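Local coordinates for protein ceramide very long chain fatty acid hydroxylase SCS7 (Saccharomyces cerevisiae, PDB 4ZR1) that hydroxylates the very long chain fatty acid of ceramides at C-2, drawing electrons from cytochrome b5, at residues A[240-243]-A[244-247]; A[246-249]-A[250-254]. All coordinates share one frame; numbering follows the deposited sequence.

In the fold
The last transmembrane helix, 211-236, ends on what is probably the cytoplasmic side, and a short connection leads through L240 into helix 242-256. Contact 1 (240-243 with 244-247) closes that connection, joining 240-242 to the first turn of the helix. Contact 2 (246-249 with 250-254) follows directly, sharing K246 and L247 with it; it lies wholly within the helix and closes no loop. Both are local, made by residues a few positions apart; they succeed one another along one axis and neither nests nor crosses. L240 CD1 packs 4.2 Å from K248 CB, joining the two turns. Together they pack on the last turns of helix 211-236, from a bound octyl glucoside to the two zinc ions.

Contact 1. Residues A[240-243]-A[244-247]; sequences LPPF and MRKL. With BOG (octyl beta-D-glucopyranoside), chain F.
The guanidinium group of R245 has the ring of P242 over one face, with P242 CG offset toward the rim, and the carbonyl oxygen of L240 at its edge. R245 grips that oxygen side-on with two nitrogens: NH1 lies 2.6 Å from L240 O, in the carbonyl plane, and NE lies 3.0 Å from the same oxygen. The bend at chi3 (-65°) folds the long side chain back along the start of the helix, and so brings both donors to one acceptor. Arginine suits the place because its planar head can bind a carbonyl in its own plane while resting against a proline ring.

At the edge of the F243 ring, in its plane, is O3 of the octyl glucoside, 3.5 Å from CD2; this hydroxyl also donates a hydrogen bond to F243 O. M244 runs beside the same ring. Its CG touches F243 CE2 at 3.6 Å, and its SD sits 4.7 Å from the ring centroid in an oblique Met-aromatic contact. The bend at chi3 (68°) turns M244 CE onto L240 CD1, at 3.9 Å, so one flexible thioether links an aromatic and an aliphatic neighbour.

The opening turn of the helix is held by i to i+3 bonds, and so starts tighter than a regular alpha helix: M244 N donates to P241 O at 3.0 Å, and R245 N donates to P242 O. Proline fits such a start well, since the first turn of a helix needs no amide hydrogen from its opening residues. On the inner side L240 rests on F234 and L235, while M244 and L247 reach C231, which seats the beginning of helix 242-256 against the C-terminal end of helix 211-236.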
ATOM      1  N   LEU A 240     -16.194  -9.076   3.903  1.00103.34           N
ATOM      2  CA  LEU A 240     -15.458 -10.323   4.026  1.00101.19           C
ATOM      3  C   LEU A 240     -16.177 -11.304   4.945  1.00105.68           C
ATOM      4  O   LEU A 240     -17.051 -10.905   5.719  1.00106.57           O
ATOM      5  CB  LEU A 240     -14.051 -10.037   4.541  1.00 91.78           C
ATOM      6  CG  LEU A 240     -13.239  -9.114   3.642  1.00 86.31           C
ATOM      7  CD1 LEU A 240     -12.050  -8.585   4.406  1.00 90.70           C
ATOM      8  CD2 LEU A 240     -12.788  -9.859   2.387  1.00 85.98           C
ATOM      9  N   PRO A 241     -15.829 -12.598   4.849  1.00102.03           N
ATOM     10  CA  PRO A 241     -16.290 -13.548   5.863  1.00 98.11           C
ATOM     11  C   PRO A 241     -15.882 -13.069   7.253  1.00105.31           C
ATOM     12  O   PRO A 241     -14.858 -12.398   7.384  1.00114.32           O
ATOM     13  CB  PRO A 241     -15.587 -14.860   5.478  1.00 90.64           C
ATOM     14  CG  PRO A 241     -14.569 -14.494   4.437  1.00 92.39           C
ATOM     15  CD  PRO A 241     -15.095 -13.270   3.764  1.00100.30           C
ATOM     16  N   PRO A 242     -16.688 -13.391   8.273  1.00102.97           N
ATOM     17  CA  PRO A 242     -16.545 -12.893   9.646  1.00102.61           C
ATOM     18  C   PRO A 242     -15.129 -12.933  10.227  1.00 92.60           C
ATOM     19  O   PRO A 242     -14.740 -11.990  10.919  1.00 89.95           O
ATOM     20  CB  PRO A 242     -17.465 -13.823  10.433  1.00105.11           C
ATOM     21  CG  PRO A 242     -18.544 -14.143   9.462  1.00106.42           C
ATOM     22  CD  PRO A 242     -17.879 -14.246   8.123  1.00101.58           C
ATOM     23  N   PHE A 243     -14.370 -13.989   9.959  1.00 84.40           N
ATOM     24  CA  PHE A 243     -13.079 -14.141  10.619  1.00 88.67           C
ATOM     25  C   PHE A 243     -12.062 -13.094  10.138  1.00 97.49           C
ATOM     26  O   PHE A 243     -11.118 -12.769  10.857  1.00105.95           O
ATOM     27  CB  PHE A 243     -12.538 -15.569  10.434  1.00 79.55           C
ATOM     28  CG  PHE A 243     -12.119 -15.900   9.032  1.00 83.17           C
ATOM     29  CD1 PHE A 243     -13.053 -16.308   8.092  1.00 88.53           C
ATOM     30  CD2 PHE A 243     -10.782 -15.835   8.660  1.00 80.93           C
ATOM     31  CE1 PHE A 243     -12.663 -16.623   6.794  1.00 85.55           C
ATOM     32  CE2 PHE A 243     -10.384 -16.149   7.366  1.00 81.35           C
ATOM     33  CZ  PHE A 243     -11.328 -16.545   6.434  1.00 82.92           C
ATOM     34  N   MET A 244     -12.273 -12.546   8.944  1.00 96.59           N
ATOM     35  CA  MET A 244     -11.402 -11.486   8.425  1.00 98.28           C
ATOM     36  C   MET A 244     -11.968 -10.099   8.681  1.00 98.94           C
ATOM     37  O   MET A 244     -11.283  -9.096   8.498  1.00 99.48           O
ATOM     38  CB  MET A 244     -11.160 -11.661   6.921  1.00 84.91           C
ATOM     39  CG  MET A 244     -10.041 -12.630   6.587  1.00 76.73           C
ATOM     40  SD  MET A 244      -9.913 -12.944   4.821  1.00135.79           S
ATOM     41  CE  MET A 244      -9.371 -11.355   4.216  1.00 97.81           C
ATOM     42  N   ARG A 245     -13.220 -10.057   9.115  1.00 99.51           N
ATOM     43  CA  ARG A 245     -13.972  -8.815   9.244  1.00 90.92           C
ATOM     44  C   ARG A 245     -13.309  -7.816  10.201  1.00 97.86           C
ATOM     45  O   ARG A 245     -13.417  -6.607  10.020  1.00115.78           O
ATOM     46  CB  ARG A 245     -15.394  -9.143   9.702  1.00 86.88           C
ATOM     47  CG  ARG A 245     -16.436  -8.123   9.325  1.00101.54           C
ATOM     48  CD  ARG A 245     -17.835  -8.735   9.318  1.00104.81           C
ATOM     49  NE  ARG A 245     -18.002  -9.763   8.291  1.00104.15           N
ATOM     50  CZ  ARG A 245     -19.157 -10.377   8.039  1.00117.65           C
ATOM     51  NH1 ARG A 245     -19.238 -11.297   7.087  1.00119.98           N
ATOM     52  NH2 ARG A 245     -20.239 -10.066   8.738  1.00125.35           N
ATOM     53  N   LYS A 246     -12.608  -8.328  11.204  1.00 93.22           N
ATOM     54  CA  LYS A 246     -11.930  -7.488  12.187  1.00 92.27           C
ATOM     55  C   LYS A 246     -10.540  -7.073  11.729  1.00 90.91           C
ATOM     56  O   LYS A 246      -9.971  -6.109  12.240  1.00 93.95           O
ATOM     57  CB  LYS A 246     -11.845  -8.208  13.534  1.00 98.33           C
ATOM     58  CG  LYS A 246     -12.991  -7.851  14.460  1.00114.63           C
ATOM     59  CD  LYS A 246     -13.387  -8.987  15.396  1.00118.46           C
ATOM     60  CE  LYS A 246     -14.910  -9.131  15.415  1.00124.33           C
ATOM     61  NZ  LYS A 246     -15.357 -10.283  16.243  1.00132.38           N
ATOM     62  N   LEU A 247      -9.990  -7.808  10.769  1.00 83.78           N
ATOM     63  CA  LEU A 247      -8.738  -7.409  10.148  1.00 77.52           C
ATOM     64  C   LEU A 247      -9.037  -6.220   9.225  1.00 87.04           C
ATOM     65  O   LEU A 247      -8.221  -5.307   9.060  1.00 86.82           O
ATOM     66  CB  LEU A 247      -8.120  -8.577   9.381  1.00 73.99           C
ATOM     67  CG  LEU A 247      -6.753  -8.378   8.721  1.00 74.42           C
ATOM     68  CD1 LEU A 247      -5.648  -8.177   9.751  1.00 69.74           C
ATOM     69  CD2 LEU A 247      -6.439  -9.562   7.826  1.00 75.09           C
TER
HETATM   70  C1  BOG F 404      -5.137 -14.754  11.141  1.00108.17           C
HETATM   71  O1  BOG F 404      -4.313 -14.797  10.005  1.00 94.20           O
HETATM   72  C2  BOG F 404      -6.592 -14.590  10.716  1.00107.72           C
HETATM   73  O2  BOG F 404      -6.838 -13.320  10.132  1.00 96.43           O
HETATM   74  C3  BOG F 404      -7.507 -14.728  11.914  1.00112.91           C
HETATM   75  O3  BOG F 404      -8.834 -14.896  11.469  1.00106.76           O
HETATM   76  C4  BOG F 404      -7.117 -15.890  12.804  1.00120.94           C
HETATM   77  O4  BOG F 404      -7.782 -15.752  14.040  1.00121.92           O
HETATM   78  C5  BOG F 404      -5.621 -15.927  13.052  1.00123.17           C
HETATM   79  O5  BOG F 404      -4.940 -15.969  11.825  1.00118.61           O
HETATM   80  C6  BOG F 404      -5.265 -17.188  13.818  1.00125.72           C
HETATM   81  O6  BOG F 404      -5.190 -16.931  15.206  1.00125.91           O
HETATM   82  C1' BOG F 404      -2.930 -14.905  10.261  1.00 81.37           C
HETATM   83  C2' BOG F 404      -2.229 -14.997   8.922  1.00 75.11           C
HETATM   84  C3' BOG F 404      -0.753 -14.697   9.029  1.00 79.32           C
HETATM   85  C4' BOG F 404      -0.041 -15.289   7.827  1.00 77.42           C
HETATM   86  C5' BOG F 404      -0.635 -14.719   6.553  1.00 89.51           C
HETATM   87  C6' BOG F 404      -0.330 -15.637   5.386  1.00 91.29           C
HETATM   88  C7' BOG F 404      -0.298 -14.844   4.098  1.00 86.25           C
HETATM   89  C8' BOG F 404       0.830 -13.840   4.151  1.00 77.40           C

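Contact 2. Residues A[246-249]-A[250-254]. With ZN (zinc ion), chain C; ZN (zinc ion), chain D.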
ATOM      1  N   LYS A 246     -12.608  -8.328  11.204  1.00 93.22           N
ATOM      2  CA  LYS A 246     -11.930  -7.488  12.187  1.00 92.27           C
ATOM      3  C   LYS A 246     -10.540  -7.073  11.729  1.00 90.91           C
ATOM      4  O   LYS A 246      -9.971  -6.109  12.240  1.00 93.95           O
ATOM      5  CB  LYS A 246     -11.845  -8.208  13.534  1.00 98.33           C
ATOM      6  CG  LYS A 246     -12.991  -7.851  14.460  1.00114.63           C
ATOM      7  CD  LYS A 246     -13.387  -8.987  15.396  1.00118.46           C
ATOM      8  CE  LYS A 246     -14.910  -9.131  15.415  1.00124.33           C
ATOM      9  NZ  LYS A 246     -15.357 -10.283  16.243  1.00132.38           N
ATOM     10  N   LEU A 247      -9.990  -7.808  10.769  1.00 83.78           N
ATOM     11  CA  LEU A 247      -8.738  -7.409  10.148  1.00 77.52           C
ATOM     12  C   LEU A 247      -9.037  -6.220   9.225  1.00 87.04           C
ATOM     13  O   LEU A 247      -8.221  -5.307   9.060  1.00 86.82           O
ATOM     14  CB  LEU A 247      -8.120  -8.577   9.381  1.00 73.99           C
ATOM     15  CG  LEU A 247      -6.753  -8.378   8.721  1.00 74.42           C
ATOM     16  CD1 LEU A 247      -5.648  -8.177   9.751  1.00 69.74           C
ATOM     17  CD2 LEU A 247      -6.439  -9.562   7.826  1.00 75.09           C
ATOM     18  N   LYS A 248     -10.236  -6.234   8.650  1.00 82.28           N
ATOM     19  CA  LYS A 248     -10.719  -5.134   7.833  1.00 78.13           C
ATOM     20  C   LYS A 248     -10.835  -3.849   8.638  1.00 82.43           C
ATOM     21  O   LYS A 248     -10.453  -2.779   8.170  1.00 87.46           O
ATOM     22  CB  LYS A 248     -12.075  -5.480   7.206  1.00 72.09           C
ATOM     23  CG  LYS A 248     -12.645  -4.344   6.384  1.00 69.57           C
ATOM     24  CD  LYS A 248     -13.859  -4.753   5.567  1.00 75.69           C
ATOM     25  CE  LYS A 248     -14.284  -3.590   4.682  1.00 83.38           C
ATOM     26  NZ  LYS A 248     -15.362  -3.952   3.741  1.00 94.72           N
ATOM     27  N   LYS A 249     -11.373  -3.953   9.847  1.00 91.43           N
ATOM     28  CA  LYS A 249     -11.506  -2.784  10.700  1.00 89.02           C
ATOM     29  C   LYS A 249     -10.126  -2.243  11.041  1.00 87.48           C
ATOM     30  O   LYS A 249      -9.907  -1.033  11.060  1.00 86.76           O
ATOM     31  CB  LYS A 249     -12.288  -3.109  11.978  1.00 84.13           C
ATOM     32  CG  LYS A 249     -12.125  -2.046  13.070  1.00 93.02           C
ATOM     33  CD  LYS A 249     -13.115  -2.207  14.220  1.00 98.24           C
ATOM     34  CE  LYS A 249     -12.587  -1.560  15.497  1.00106.88           C
ATOM     35  NZ  LYS A 249     -11.152  -1.901  15.734  1.00115.87           N
ATOM     36  N   TYR A 250      -9.195  -3.155  11.283  1.00 85.63           N
ATOM     37  CA  TYR A 250      -7.840  -2.802  11.690  1.00 85.96           C
ATOM     38  C   TYR A 250      -7.103  -2.032  10.602  1.00 89.18           C
ATOM     39  O   TYR A 250      -6.512  -0.979  10.849  1.00 90.85           O
ATOM     40  CB  TYR A 250      -7.065  -4.068  12.054  1.00 79.04           C
ATOM     41  CG  TYR A 250      -5.687  -3.814  12.603  1.00 70.55           C
ATOM     42  CD1 TYR A 250      -5.503  -3.486  13.936  1.00 65.57           C
ATOM     43  CD2 TYR A 250      -4.566  -3.922  11.790  1.00 72.97           C
ATOM     44  CE1 TYR A 250      -4.243  -3.270  14.450  1.00 75.24           C
ATOM     45  CE2 TYR A 250      -3.297  -3.700  12.289  1.00 74.98           C
ATOM     46  CZ  TYR A 250      -3.139  -3.372  13.621  1.00 78.91           C
ATOM     47  OH  TYR A 250      -1.874  -3.152  14.122  1.00 78.39           O
ATOM     48  N   HIS A 251      -7.141  -2.560   9.389  1.00 88.04           N
ATOM     49  CA  HIS A 251      -6.428  -1.924   8.298  1.00 78.06           C
ATOM     50  C   HIS A 251      -7.070  -0.597   7.895  1.00 86.16           C
ATOM     51  O   HIS A 251      -6.376   0.377   7.602  1.00 89.38           O
ATOM     52  CB  HIS A 251      -6.359  -2.843   7.087  1.00 67.32           C
ATOM     53  CG  HIS A 251      -5.738  -2.190   5.897  1.00 70.15           C
ATOM     54  ND1 HIS A 251      -4.412  -1.825   5.861  1.00 66.83           N
ATOM     55  CD2 HIS A 251      -6.272  -1.782   4.724  1.00 72.27           C
ATOM     56  CE1 HIS A 251      -4.148  -1.244   4.708  1.00 72.30           C
ATOM     57  NE2 HIS A 251      -5.259  -1.207   3.998  1.00 81.00           N
ATOM     58  N   LEU A 252      -8.395  -0.567   7.872  1.00 83.45           N
ATOM     59  CA  LEU A 252      -9.117   0.646   7.528  1.00 75.69           C
ATOM     60  C   LEU A 252      -8.822   1.764   8.521  1.00 86.23           C
ATOM     61  O   LEU A 252      -8.846   2.942   8.160  1.00 89.32           O
ATOM     62  CB  LEU A 252     -10.617   0.371   7.465  1.00 76.90           C
ATOM     63  CG  LEU A 252     -11.238   0.251   6.071  1.00 73.69           C
ATOM     64  CD1 LEU A 252     -10.349  -0.501   5.117  1.00 68.89           C
ATOM     65  CD2 LEU A 252     -12.576  -0.438   6.162  1.00 67.14           C
ATOM     66  N   GLU A 253      -8.537   1.405   9.770  1.00 87.43           N
ATOM     67  CA  GLU A 253      -8.186   2.424  10.755  1.00 90.88           C
ATOM     68  C   GLU A 253      -6.790   2.974  10.478  1.00 91.80           C
ATOM     69  O   GLU A 253      -6.477   4.106  10.846  1.00 92.47           O
ATOM     70  CB  GLU A 253      -8.271   1.874  12.177  1.00 89.75           C
ATOM     71  CG  GLU A 253      -9.684   1.727  12.693  1.00 96.91           C
ATOM     72  CD  GLU A 253      -9.723   1.270  14.133  1.00110.04           C
ATOM     73  OE1 GLU A 253      -8.642   1.156  14.757  1.00108.83           O
ATOM     74  OE2 GLU A 253     -10.837   1.022  14.639  1.00120.25           O
ATOM     75  N   HIS A 254      -5.954   2.172   9.828  1.00 83.25           N
ATOM     76  CA  HIS A 254      -4.652   2.655   9.393  1.00 73.29           C
ATOM     77  C   HIS A 254      -4.832   3.782   8.372  1.00 80.68           C
ATOM     78  O   HIS A 254      -4.014   4.692   8.260  1.00 75.06           O
ATOM     79  CB  HIS A 254      -3.826   1.520   8.792  1.00 67.78           C
ATOM     80  CG  HIS A 254      -2.631   1.991   8.030  1.00 75.92           C
ATOM     81  ND1 HIS A 254      -1.425   2.273   8.636  1.00 83.01           N
ATOM     82  CD2 HIS A 254      -2.463   2.254   6.712  1.00 79.98           C
ATOM     83  CE1 HIS A 254      -0.563   2.682   7.722  1.00 86.55           C
ATOM     84  NE2 HIS A 254      -1.168   2.679   6.547  1.00 85.89           N
TER
HETATM   85 ZN    ZN C 401      -5.038   0.049   2.185  1.00 81.14          ZN
HETATM   86 ZN    ZN D 402      -0.082   2.812   4.695  1.00 84.51          ZN
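The amide of H251 donates to L247 O at 3.0 Å in a fairly straight bond, with 164° at the hydrogen. The same i to i+4 pattern is repeated by Y250 to K246, L252 to K248 and E253 to K249, so the backbone is helical throughout, with H251 and H254 directed to the metals and K249 and E253 paired elsewhere on the helix.

On one flank K249 and E253 pair across a turn. Bending at chi4 (-45°) swings K249 NZ to 3.1 Å from E253 OE2, a salt bridge whose hydrogen bond is weak. K248 stretches out instead, laying its methylenes along L252: CE meets L252 CD2 at 3.9 Å, and the ammonium continues to the carbonyl of S238. Lysine serves both needs here, a greasy stem for packing and a charged end for a polar partner.

H251, H254 and the following H255 spell the HxxHH histidine box of membrane hydroxylases and desaturases, which one helix turn can direct toward two metals. H251 NE2 binds one zinc ion at 2.2 Å, in company with H177, H232, H236 and H255. H254 NE2 takes the other, along with H150, H155, H174 and H178. In both residues CG stands opposite the backbone N, carrying the imidazole off the helix toward its metal. Histidine suits the task because imidazole can bind a metal through NE2 while ND1 still donates a hydrogen bond, as H254 does to L261 O. Zinc at NE2 and this second-shell carbonyl at ND1 together hold the ring's rotation. Y250 OH hydrogen-bonds D271 of helix 269-273, tying the two helices.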